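PDB 4A0S: octenoyl-coa reductase/carboxylase from Streptomyces sp., which probably carries out the NADPH-dependent reductive carboxylation of 2-octenoyl-CoA, supplying an unusual extender unit for cinnabaramide polyketide biosynthesis. Local coordinates for residues D43-L52 with L390-Q401; R272-D283 with T314-S322. All coordinates share one frame; numbering follows the deposited sequence.

Interaction 1 of 2, residues D43-L52 with L390-Q401; sequences DKDVRKSLRL and LAEAAEACRVVQ
Asp43 and Arg398 meet end-on, the carboxylate and guanidinium planes only 7° apart: Arg398 NH1 donates to Asp43 OD1 at 2.7 Å and Arg398 NH2 to Asp43 OD2 at 2.6 Å, each oxygen offering its syn lone pair. Asp45 lies over one face of the same guanidinium, its carboxylate stacked on the centre, so that it contributes charge but takes no N-H from Arg398. Instead it is held side-on by Arg47, whose NE and NH2 each reach one oxygen, while Asp45 OD1 also caps the short helix 46-49 by accepting from Arg47 N. Arg47 NH1 extends the salt-bridge network to Glu395 OE1 at 3.2 Å. The two arginines cross at about a right angle, with Arg47 NH2 3.2 Å from Arg398 NE; the nearby carboxylates of Asp43, Asp45 and Glu395 probably offset the like charges.

Gln401, fully extended with CG anti to the backbone N (chi1 -175°), clamps the backbone of Lys44 to Val46: its NE2 donates to Lys44 O at 2.8 Å, and its OE1 receives Val46 N and Arg398 NH1 from opposite faces of the amide. Next to this polar layer Val46 fits as a knob among Ala394, Cys397, Arg398 and Gln401, and Leu50 CD1 lies 3.6 Å from Cys397 CB. Helix 76-82 covers Val46, Leu50 and Cys397, whereas Ala393 and Ala396 rest helix 393-401 on strand 408-412, and strand 51-52 pairs antiparallel with strand 24-31, where Leu52 touches Leu26.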
loop_
_atom_site.group_PDB
_atom_site.type_symbol
_atom_site.label_atom_id
_atom_site.label_comp_id
_atom_site.label_asym_id
_atom_site.label_seq_id
_atom_site.Cartn_x
_atom_site.Cartn_y
_atom_site.Cartn_z
ATOM N N ASP A 43 -37.910 23.336 -1.536
ATOM C CA ASP A 43 -36.804 23.993 -0.863
ATOM C C ASP A 43 -37.013 23.872 0.639
ATOM O O ASP A 43 -37.793 24.615 1.221
ATOM C CB ASP A 43 -36.711 25.460 -1.298
ATOM C CG ASP A 43 -35.757 26.282 -0.437
ATOM O OD1 ASP A 43 -34.868 25.706 0.232
ATOM O OD2 ASP A 43 -35.905 27.517 -0.437
ATOM N N LYS A 44 -36.305 22.925 1.247
ATOM C CA LYS A 44 -36.448 22.617 2.672
ATOM C C LYS A 44 -35.613 23.566 3.513
ATOM O O LYS A 44 -34.535 23.217 4.014
ATOM C CB LYS A 44 -36.071 21.164 2.933
ATOM C CG LYS A 44 -36.825 20.205 2.029
ATOM C CD LYS A 44 -36.436 18.770 2.252
ATOM C CE LYS A 44 -37.284 17.858 1.371
ATOM N NZ LYS A 44 -37.120 16.446 1.809
ATOM N N ASP A 45 -36.132 24.780 3.639
ATOM C CA ASP A 45 -35.453 25.883 4.290
ATOM C C ASP A 45 -35.006 25.496 5.691
ATOM O O ASP A 45 -35.838 25.400 6.613
ATOM C CB ASP A 45 -36.402 27.091 4.345
ATOM C CG ASP A 45 -35.724 28.362 4.834
ATOM O OD1 ASP A 45 -34.606 28.278 5.371
ATOM O OD2 ASP A 45 -36.329 29.456 4.693
ATOM N N VAL A 46 -33.695 25.288 5.853
ATOM C CA VAL A 46 -33.151 24.862 7.153
ATOM C C VAL A 46 -33.582 25.794 8.264
ATOM O O VAL A 46 -33.591 25.410 9.426
ATOM C CB VAL A 46 -31.619 24.814 7.186
ATOM C CG1 VAL A 46 -31.110 23.829 6.178
ATOM C CG2 VAL A 46 -31.015 26.237 7.029
ATOM N N ARG A 47 -33.929 27.031 7.913
ATOM C CA ARG A 47 -34.266 27.999 8.947
ATOM C C ARG A 47 -35.633 27.689 9.526
ATOM O O ARG A 47 -35.993 28.208 10.574
ATOM C CB ARG A 47 -34.239 29.415 8.394
ATOM C CG ARG A 47 -32.872 29.830 7.895
ATOM C CD ARG A 47 -32.960 31.127 7.115
ATOM N NE ARG A 47 -33.814 30.955 5.948
ATOM C CZ ARG A 47 -34.078 31.915 5.064
ATOM N NH1 ARG A 47 -33.536 33.117 5.193
ATOM N NH2 ARG A 47 -34.861 31.658 4.032
ATOM N N LYS A 48 -36.397 26.838 8.846
ATOM C CA LYS A 48 -37.718 26.454 9.348
ATOM C C LYS A 48 -37.628 25.343 10.397
ATOM O O LYS A 48 -38.522 25.182 11.233
ATOM C CB LYS A 48 -38.643 26.057 8.197
ATOM C CG LYS A 48 -38.900 27.191 7.234
ATOM C CD LYS A 48 -39.969 26.837 6.229
ATOM C CE LYS A 48 -40.331 28.047 5.370
ATOM N NZ LYS A 48 -40.707 29.237 6.197
ATOM N N SER A 49 -36.522 24.605 10.371
ATOM C CA SER A 49 -36.314 23.491 11.287
ATOM C C SER A 49 -35.373 23.849 12.418
ATOM O O SER A 49 -35.601 23.452 13.562
ATOM C CB SER A 49 -35.759 22.304 10.529
ATOM O OG SER A 49 -34.549 22.692 9.913
ATOM N N LEU A 50 -34.313 24.592 12.101
ATOM C CA LEU A 50 -33.326 24.986 13.102
ATOM C C LEU A 50 -33.948 25.763 14.247
ATOM O O LEU A 50 -34.743 26.673 14.024
ATOM C CB LEU A 50 -32.191 25.774 12.461
ATOM C CG LEU A 50 -31.244 24.874 11.661
ATOM C CD1 LEU A 50 -30.230 25.696 10.872
ATOM C CD2 LEU A 50 -30.525 23.854 12.565
ATOM N N ARG A 51 -33.611 25.365 15.470
ATOM C CA ARG A 51 -34.084 26.036 16.679
ATOM C C ARG A 51 -32.868 26.500 17.443
ATOM O O ARG A 51 -31.824 25.845 17.397
ATOM C CB ARG A 51 -34.893 25.097 17.577
ATOM C CG ARG A 51 -35.933 24.221 16.871
ATOM C CD ARG A 51 -37.259 24.930 16.623
ATOM N NE ARG A 51 -37.968 24.328 15.488
ATOM C CZ ARG A 51 -39.030 24.861 14.877
ATOM N NH1 ARG A 51 -39.536 26.014 15.290
ATOM N NH2 ARG A 51 -39.590 24.231 13.849
ATOM N N LEU A 52 -32.982 27.645 18.109
ATOM C CA LEU A 52 -31.939 28.061 19.021
ATOM C C LEU A 52 -32.558 28.275 20.379
ATOM O O LEU A 52 -33.421 29.135 20.550
ATOM C CB LEU A 52 -31.239 29.329 18.545
ATOM C CG LEU A 52 -29.990 29.719 19.331
ATOM C CD1 LEU A 52 -28.869 28.707 19.120
ATOM C CD2 LEU A 52 -29.541 31.111 18.872
ATOM N N LEU A 390 -23.831 32.662 16.751
ATOM C CA LEU A 390 -24.746 31.557 16.970
ATOM C C LEU A 390 -26.200 32.004 16.763
ATOM O O LEU A 390 -26.994 31.263 16.181
ATOM C CB LEU A 390 -24.538 30.936 18.358
ATOM C CG LEU A 390 -25.281 29.605 18.544
ATOM C CD1 LEU A 390 -24.957 28.575 17.439
ATOM C CD2 LEU A 390 -25.008 29.050 19.910
ATOM N N ALA A 391 -26.525 33.210 17.233
ATOM C CA ALA A 391 -27.855 33.816 17.047
ATOM C C ALA A 391 -28.338 33.682 15.607
ATOM O O ALA A 391 -29.533 33.501 15.351
ATOM C CB ALA A 391 -27.813 35.286 17.431
ATOM N N GLU A 392 -27.396 33.760 14.672
ATOM C CA GLU A 392 -27.730 33.725 13.265
ATOM C C GLU A 392 -27.251 32.461 12.582
ATOM O O GLU A 392 -27.059 32.459 11.377
ATOM C CB GLU A 392 -27.131 34.947 12.570
ATOM C CG GLU A 392 -27.642 36.261 13.134
ATOM C CD GLU A 392 -26.819 37.449 12.652
ATOM O OE1 GLU A 392 -26.393 37.436 11.477
ATOM O OE2 GLU A 392 -26.576 38.374 13.463
ATOM N N ALA A 393 -27.052 31.391 13.354
ATOM C CA ALA A 393 -26.551 30.128 12.801
ATOM C C ALA A 393 -27.506 29.529 11.778
ATOM O O ALA A 393 -27.075 28.912 10.808
ATOM C CB ALA A 393 -26.260 29.128 13.915
ATOM N N ALA A 394 -28.809 29.740 11.975
ATOM C CA ALA A 394 -29.796 29.285 10.980
ATOM C C ALA A 394 -29.537 29.907 9.590
ATOM O O ALA A 394 -29.560 29.225 8.567
ATOM C CB ALA A 394 -31.205 29.585 11.455
ATOM N N GLU A 395 -29.270 31.205 9.584
ATOM C CA GLU A 395 -28.974 31.939 8.365
ATOM C C GLU A 395 -27.682 31.427 7.784
ATOM O O GLU A 395 -27.597 31.164 6.590
ATOM C CB GLU A 395 -28.836 33.431 8.668
ATOM C CG GLU A 395 -28.544 34.301 7.455
ATOM C CD GLU A 395 -29.582 34.154 6.361
ATOM O OE1 GLU A 395 -30.767 33.869 6.663
ATOM O OE2 GLU A 395 -29.200 34.308 5.188
ATOM N N ALA A 396 -26.678 31.269 8.641
ATOM C CA ALA A 396 -25.392 30.718 8.215
ATOM C C ALA A 396 -25.622 29.407 7.490
ATOM O O ALA A 396 -25.104 29.187 6.406
ATOM C CB ALA A 396 -24.470 30.535 9.399
ATOM N N CYS A 397 -26.444 28.554 8.088
ATOM C CA CYS A 397 -26.819 27.277 7.502
ATOM C C CYS A 397 -27.534 27.439 6.161
ATOM O O CYS A 397 -27.191 26.778 5.174
ATOM C CB CYS A 397 -27.698 26.516 8.475
ATOM S SG CYS A 397 -27.710 24.778 8.158
ATOM N N ARG A 398 -28.514 28.340 6.133
ATOM C CA ARG A 398 -29.220 28.674 4.909
ATOM C C ARG A 398 -28.237 29.140 3.846
ATOM O O ARG A 398 -28.356 28.777 2.679
ATOM C CB ARG A 398 -30.246 29.772 5.201
ATOM C CG ARG A 398 -31.082 30.215 4.015
ATOM C CD ARG A 398 -31.954 29.084 3.524
ATOM N NE ARG A 398 -32.915 29.538 2.531
ATOM C CZ ARG A 398 -33.627 28.729 1.750
ATOM N NH1 ARG A 398 -33.476 27.412 1.832
ATOM N NH2 ARG A 398 -34.480 29.246 0.875
ATOM N N VAL A 399 -27.273 29.956 4.239
ATOM C CA VAL A 399 -26.270 30.434 3.290
ATOM C C VAL A 399 -25.614 29.253 2.589
ATOM O O VAL A 399 -25.566 29.209 1.367
ATOM C CB VAL A 399 -25.211 31.336 3.980
ATOM C CG1 VAL A 399 -23.921 31.387 3.155
ATOM C CG2 VAL A 399 -25.775 32.745 4.214
ATOM N N VAL A 400 -25.124 28.298 3.379
ATOM C CA VAL A 400 -24.508 27.092 2.840
ATOM C C VAL A 400 -25.504 26.262 2.048
ATOM O O VAL A 400 -25.193 25.791 0.965
ATOM C CB VAL A 400 -23.853 26.236 3.947
ATOM C CG1 VAL A 400 -23.380 24.869 3.377
ATOM C CG2 VAL A 400 -22.696 27.004 4.552
ATOM N N GLN A 401 -26.710 26.110 2.584
ATOM C CA GLN A 401 -27.770 25.435 1.841
ATOM C C GLN A 401 -27.984 26.028 0.452
ATOM O O GLN A 401 -28.148 25.299 -0.518
ATOM C CB GLN A 401 -29.083 25.449 2.609
ATOM C CG GLN A 401 -30.159 24.645 1.887
ATOM C CD GLN A 401 -31.443 24.607 2.649
ATOM O OE1 GLN A 401 -31.781 25.543 3.343
ATOM N NE2 GLN A 401 -32.178 23.517 2.511
#

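Interaction 2 of 2, residues R272-D283 with T314-S322; sequences RAELGITDDIAD and TGRVTFGLS. With NAP (NADP nicotinamide-adenine-dinucleotide phosphate), chain F.
Asp283 OD1 accepts from Arg316 NH2 at 2.6 Å, a salt bridge in which the oxygen lies close to the guanidinium plane and is approached nearly along its C-O axis. The Arg316 chain runs extended from CG to NE, having left the backbone with CG anti to N (chi1 153°), and this carries it past Ala282, whose CB covers one guanidinium face. Arg316 NH1 is engaged by Leu342 O. An alanine here is likely to leave the Asp283 carboxylate without its cationic mate, take the donor from Leu342 O and uncover the methyl of Ala282.

Val317 forms the apolar centre: CG2 lies 3.4 Å from Asp279 O, and CG1 faces Ile277 CG2 and Ile281 CG2. One turn on, Leu321 CD1 meets Ile277 CD1 tip to tip at 3.5 Å. These groups pack the loop after helix 272-275 against the start of helix 316-325, within the Rossmann-type nucleotide-binding domain of the zinc-binding dehydrogenase family. A Schellman motif, with Gly276 at positive phi, ends helix 272-275 and turns the chain into that loop.

Toward the cofactor, the Arg272 side chain crosses that of Thr318 at about a right angle, Arg272 NH2 lying 3.2 Å from Thr318 CG2. The phosphate oxygen O2X of NADP sits over one guanidinium face, 3.4 Å from Arg272 NH2, while Thr314 CG2 lies 3.7 Å from adenine N3A. Ser253 and Lys257 also bind the cofactor.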
loop_
_atom_site.group_PDB
_atom_site.type_symbol
_atom_site.label_atom_id
_atom_site.label_comp_id
_atom_site.label_asym_id
_atom_site.label_seq_id
_atom_site.Cartn_x
_atom_site.Cartn_y
_atom_site.Cartn_z
ATOM N N ARG A 272 -17.811 24.938 -14.885
ATOM C CA ARG A 272 -18.593 23.828 -15.422
ATOM C C ARG A 272 -19.650 24.209 -16.470
ATOM O O ARG A 272 -20.191 23.339 -17.133
ATOM C CB ARG A 272 -19.168 22.951 -14.312
ATOM C CG ARG A 272 -20.238 23.615 -13.467
ATOM C CD ARG A 272 -21.182 22.565 -12.913
ATOM N NE ARG A 272 -20.574 21.814 -11.828
ATOM C CZ ARG A 272 -21.167 20.812 -11.181
ATOM N NH1 ARG A 272 -22.397 20.431 -11.511
ATOM N NH2 ARG A 272 -20.531 20.197 -10.189
ATOM N N ALA A 273 -19.929 25.503 -16.626
ATOM C CA ALA A 273 -20.736 25.991 -17.754
ATOM C C ALA A 273 -19.931 25.975 -19.062
ATOM O O ALA A 273 -20.479 25.742 -20.143
ATOM C CB ALA A 273 -21.240 27.382 -17.471
ATOM N N GLU A 274 -18.630 26.233 -18.952
ATOM C CA GLU A 274 -17.673 26.099 -20.053
ATOM C C GLU A 274 -17.705 24.672 -20.612
ATOM O O GLU A 274 -17.331 24.431 -21.767
ATOM C CB GLU A 274 -16.269 26.439 -19.532
ATOM C CG GLU A 274 -15.156 26.599 -20.570
ATOM C CD GLU A 274 -13.768 26.521 -19.925
ATOM O OE1 GLU A 274 -13.684 26.481 -18.668
ATOM O OE2 GLU A 274 -12.766 26.497 -20.676
ATOM N N LEU A 275 -18.157 23.739 -19.777
ATOM C CA LEU A 275 -18.411 22.373 -20.197
ATOM C C LEU A 275 -19.866 22.170 -20.582
ATOM O O LEU A 275 -20.190 21.241 -21.315
ATOM C CB LEU A 275 -18.066 21.399 -19.079
ATOM C CG LEU A 275 -16.591 21.147 -18.801
ATOM C CD1 LEU A 275 -16.444 20.688 -17.362
ATOM C CD2 LEU A 275 -16.039 20.122 -19.777
ATOM N N GLY A 276 -20.743 23.028 -20.079
ATOM C CA GLY A 276 -22.163 22.859 -20.312
ATOM C C GLY A 276 -22.698 21.704 -19.491
ATOM O O GLY A 276 -23.559 20.953 -19.946
ATOM N N ILE A 277 -22.171 21.553 -18.282
ATOM C CA ILE A 277 -22.718 20.590 -17.344
ATOM C C ILE A 277 -23.995 21.173 -16.731
ATOM O O ILE A 277 -24.029 22.328 -16.284
ATOM C CB ILE A 277 -21.691 20.172 -16.272
ATOM C CG1 ILE A 277 -20.516 19.422 -16.925
ATOM C CG2 ILE A 277 -22.351 19.317 -15.186
ATOM C CD1 ILE A 277 -19.292 19.234 -16.001
ATOM N N THR A 278 -25.056 20.379 -16.785
ATOM C CA THR A 278 -26.326 20.692 -16.145
ATOM C C THR A 278 -26.691 19.455 -15.322
ATOM O O THR A 278 -26.110 18.400 -15.531
ATOM C CB THR A 278 -27.419 20.991 -17.179
ATOM O OG1 THR A 278 -27.485 19.921 -18.136
ATOM C CG2 THR A 278 -27.119 22.280 -17.908
ATOM N N ASP A 279 -27.658 19.563 -14.416
ATOM C CA ASP A 279 -27.941 18.470 -13.475
ATOM C C ASP A 279 -28.515 17.206 -14.083
ATOM O O ASP A 279 -28.536 16.154 -13.438
ATOM C CB ASP A 279 -28.854 18.948 -12.351
ATOM C CG ASP A 279 -28.142 19.853 -11.400
ATOM O OD1 ASP A 279 -26.914 20.009 -11.575
ATOM O OD2 ASP A 279 -28.801 20.420 -10.499
ATOM N N ASP A 280 -28.983 17.318 -15.318
ATOM C CA ASP A 280 -29.621 16.215 -15.995
ATOM C C ASP A 280 -28.585 15.428 -16.774
ATOM O O ASP A 280 -28.895 14.378 -17.341
ATOM C CB ASP A 280 -30.710 16.742 -16.928
ATOM C CG ASP A 280 -30.178 17.747 -17.928
ATOM O OD1 ASP A 280 -29.343 17.355 -18.760
ATOM O OD2 ASP A 280 -30.595 18.923 -17.892
ATOM N N ILE A 281 -27.349 15.927 -16.792
ATOM C CA ILE A 281 -26.291 15.259 -17.548
ATOM C C ILE A 281 -26.152 13.779 -17.156
ATOM O O ILE A 281 -25.863 12.929 -18.009
ATOM C CB ILE A 281 -24.943 15.996 -17.429
ATOM C CG1 ILE A 281 -23.996 15.541 -18.542
ATOM C CG2 ILE A 281 -24.331 15.811 -16.020
ATOM C CD1 ILE A 281 -22.718 16.331 -18.596
ATOM N N ALA A 282 -26.407 13.487 -15.879
ATOM C CA ALA A 282 -26.209 12.155 -15.301
ATOM C C ALA A 282 -27.089 11.079 -15.941
ATOM O O ALA A 282 -26.712 9.905 -15.970
ATOM C CB ALA A 282 -26.455 12.205 -13.806
ATOM N N ASP A 283 -28.251 11.497 -16.442
ATOM C CA ASP A 283 -29.238 10.607 -17.077
ATOM C C ASP A 283 -28.870 10.261 -18.524
ATOM O O ASP A 283 -29.533 9.443 -19.172
ATOM C CB ASP A 283 -30.625 11.266 -17.072
ATOM C CG ASP A 283 -31.060 11.743 -15.686
ATOM O OD1 ASP A 283 -30.655 11.136 -14.672
ATOM O OD2 ASP A 283 -31.832 12.725 -15.620
ATOM N N THR A 314 -19.646 16.140 -5.246
ATOM C CA THR A 314 -20.757 16.808 -5.903
ATOM C C THR A 314 -21.812 15.806 -6.297
ATOM O O THR A 314 -22.975 16.158 -6.378
ATOM C CB THR A 314 -20.300 17.582 -7.136
ATOM O OG1 THR A 314 -19.161 16.933 -7.718
ATOM C CG2 THR A 314 -19.925 18.993 -6.736
ATOM N N GLY A 315 -21.395 14.573 -6.569
ATOM C CA GLY A 315 -22.325 13.444 -6.641
ATOM C C GLY A 315 -22.707 12.971 -8.022
ATOM O O GLY A 315 -21.904 13.038 -8.951
ATOM N N ARG A 316 -23.954 12.514 -8.128
ATOM C CA ARG A 316 -24.533 11.898 -9.329
ATOM C C ARG A 316 -24.266 12.689 -10.613
ATOM O O ARG A 316 -23.929 12.129 -11.659
ATOM C CB ARG A 316 -26.041 11.696 -9.081
ATOM C CG ARG A 316 -26.930 11.677 -10.288
ATOM C CD ARG A 316 -28.308 11.120 -9.959
ATOM N NE ARG A 316 -29.003 10.803 -11.211
ATOM C CZ ARG A 316 -28.882 9.655 -11.878
ATOM N NH1 ARG A 316 -28.124 8.667 -11.412
ATOM N NH2 ARG A 316 -29.542 9.479 -13.009
ATOM N N VAL A 317 -24.377 14.004 -10.516
ATOM C CA VAL A 317 -24.270 14.876 -11.679
ATOM C C VAL A 317 -22.880 14.807 -12.303
ATOM O O VAL A 317 -22.740 14.791 -13.520
ATOM C CB VAL A 317 -24.641 16.322 -11.300
ATOM C CG1 VAL A 317 -24.192 17.294 -12.365
ATOM C CG2 VAL A 317 -26.138 16.427 -11.108
ATOM N N THR A 318 -21.863 14.749 -11.453
ATOM C CA THR A 318 -20.472 14.815 -11.894
ATOM C C THR A 318 -19.788 13.461 -11.896
ATOM O O THR A 318 -18.714 13.302 -12.480
ATOM C CB THR A 318 -19.652 15.736 -10.978
ATOM O OG1 THR A 318 -19.773 15.285 -9.626
ATOM C CG2 THR A 318 -20.168 17.157 -11.073
ATOM N N PHE A 319 -20.377 12.488 -11.215
ATOM C CA PHE A 319 -19.623 11.276 -10.932
ATOM C C PHE A 319 -19.258 10.491 -12.179
ATOM O O PHE A 319 -18.157 9.976 -12.270
ATOM C CB PHE A 319 -20.339 10.381 -9.941
ATOM C CG PHE A 319 -19.506 9.230 -9.488
ATOM C CD1 PHE A 319 -18.613 9.383 -8.448
ATOM C CD2 PHE A 319 -19.589 8.002 -10.126
ATOM C CE1 PHE A 319 -17.825 8.328 -8.023
ATOM C CE2 PHE A 319 -18.786 6.937 -9.708
ATOM C CZ PHE A 319 -17.905 7.113 -8.667
ATOM N N GLY A 320 -20.192 10.382 -13.119
ATOM C CA GLY A 320 -19.952 9.695 -14.375
ATOM C C GLY A 320 -18.812 10.364 -15.096
ATOM O O GLY A 320 -17.968 9.702 -15.686
ATOM N N LEU A 321 -18.781 11.692 -15.024
ATOM C CA LEU A 321 -17.679 12.467 -15.588
ATOM C C LEU A 321 -16.374 12.123 -14.873
ATOM O O LEU A 321 -15.363 11.874 -15.516
ATOM C CB LEU A 321 -17.967 13.961 -15.466
ATOM C CG LEU A 321 -19.286 14.404 -16.107
ATOM C CD1 LEU A 321 -19.709 15.774 -15.580
ATOM C CD2 LEU A 321 -19.097 14.426 -17.596
ATOM N N SER A 322 -16.428 12.087 -13.540
ATOM C CA SER A 322 -15.253 11.835 -12.699
ATOM C C SER A 322 -14.596 10.521 -13.082
ATOM O O SER A 322 -13.371 10.456 -13.207
ATOM C CB SER A 322 -15.638 11.827 -11.227
ATOM O OG SER A 322 -16.040 13.121 -10.841
HETATM P PA NAP F . -20.039 23.260 0.424
HETATM O O1A NAP F . -19.073 24.157 1.287
HETATM O O2A NAP F . -21.431 23.777 0.218
HETATM O O5B NAP F . -19.358 23.111 -0.947
HETATM C C5B NAP F . -19.963 22.226 -1.868
HETATM C C4B NAP F . -19.553 22.696 -3.254
HETATM O O4B NAP F . -20.137 21.756 -4.167
HETATM C C3B NAP F . -20.109 24.090 -3.613
HETATM O O3B NAP F . -18.985 24.939 -3.714
HETATM C C2B NAP F . -20.654 23.930 -5.024
HETATM O O2B NAP F . -19.652 24.153 -6.014
HETATM C C1B NAP F . -21.044 22.498 -5.100
HETATM N N9A NAP F . -22.425 22.368 -4.571
HETATM C C8A NAP F . -23.039 23.078 -3.610
HETATM N N7A NAP F . -24.279 22.612 -3.408
HETATM C C5A NAP F . -24.430 21.604 -4.255
HETATM C C6A NAP F . -25.489 20.771 -4.520
HETATM N N6A NAP F . -26.618 20.892 -3.822
HETATM N N1A NAP F . -25.335 19.839 -5.447
HETATM C C2A NAP F . -24.191 19.697 -6.111
HETATM N N3A NAP F . -23.161 20.489 -5.909
HETATM C C4A NAP F . -23.267 21.444 -4.980
HETATM O O3 NAP F . -20.134 21.786 1.042
HETATM P PN NAP F . -18.850 20.913 1.454
HETATM O O1N NAP F . -18.694 21.254 2.978
HETATM O O2N NAP F . -17.659 21.098 0.550
HETATM O O5D NAP F . -19.528 19.474 1.322
HETATM C C5D NAP F . -19.775 19.042 -0.012
HETATM C C4D NAP F . -20.371 17.669 0.122
HETATM O O4D NAP F . -19.382 16.861 0.849
HETATM C C3D NAP F . -21.634 17.639 0.983
HETATM O O3D NAP F . -22.472 16.682 0.303
HETATM C C2D NAP F . -21.162 17.111 2.321
HETATM O O2D NAP F . -22.217 16.410 3.021
HETATM C C1D NAP F . -20.157 16.095 1.815
HETATM N N1N NAP F . -19.147 15.975 2.840
HETATM C C2N NAP F . -18.806 14.697 3.230
HETATM C C3N NAP F . -17.843 14.605 4.194
HETATM C C7N NAP F . -17.489 13.234 4.621
HETATM O O7N NAP F . -17.951 12.234 4.061
HETATM N N7N NAP F . -16.695 13.223 5.658
HETATM C C4N NAP F . -17.229 15.727 4.759
HETATM C C5N NAP F . -17.552 17.014 4.366
HETATM C C6N NAP F . -18.523 17.136 3.385
HETATM P P2B NAP F . -20.208 24.415 -7.502
HETATM O O1X NAP F . -18.830 25.055 -8.092
HETATM O O2X NAP F . -20.544 23.024 -8.242
HETATM O O3X NAP F . -21.351 25.366 -7.243
#

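Interaction 2, whose segments are 31 residues apart, falls within the span of 338 residues bridged by interaction 1. Their centres lie 27 Å apart and their nearest atoms about 11 Å, so they do not touch. Interaction 1 brings the helices 46-49 and 393-401 together beside the mixed sheet containing strand 408-412; interaction 2 belongs to the six-stranded parallel sheet, at the ends of strands 269-271 and 309-312. NADP relates the two: it touches Val400 in the 390-401 segment, whereas its adenine and 2'-phosphate end meets Thr314 and Arg272 in interaction 2.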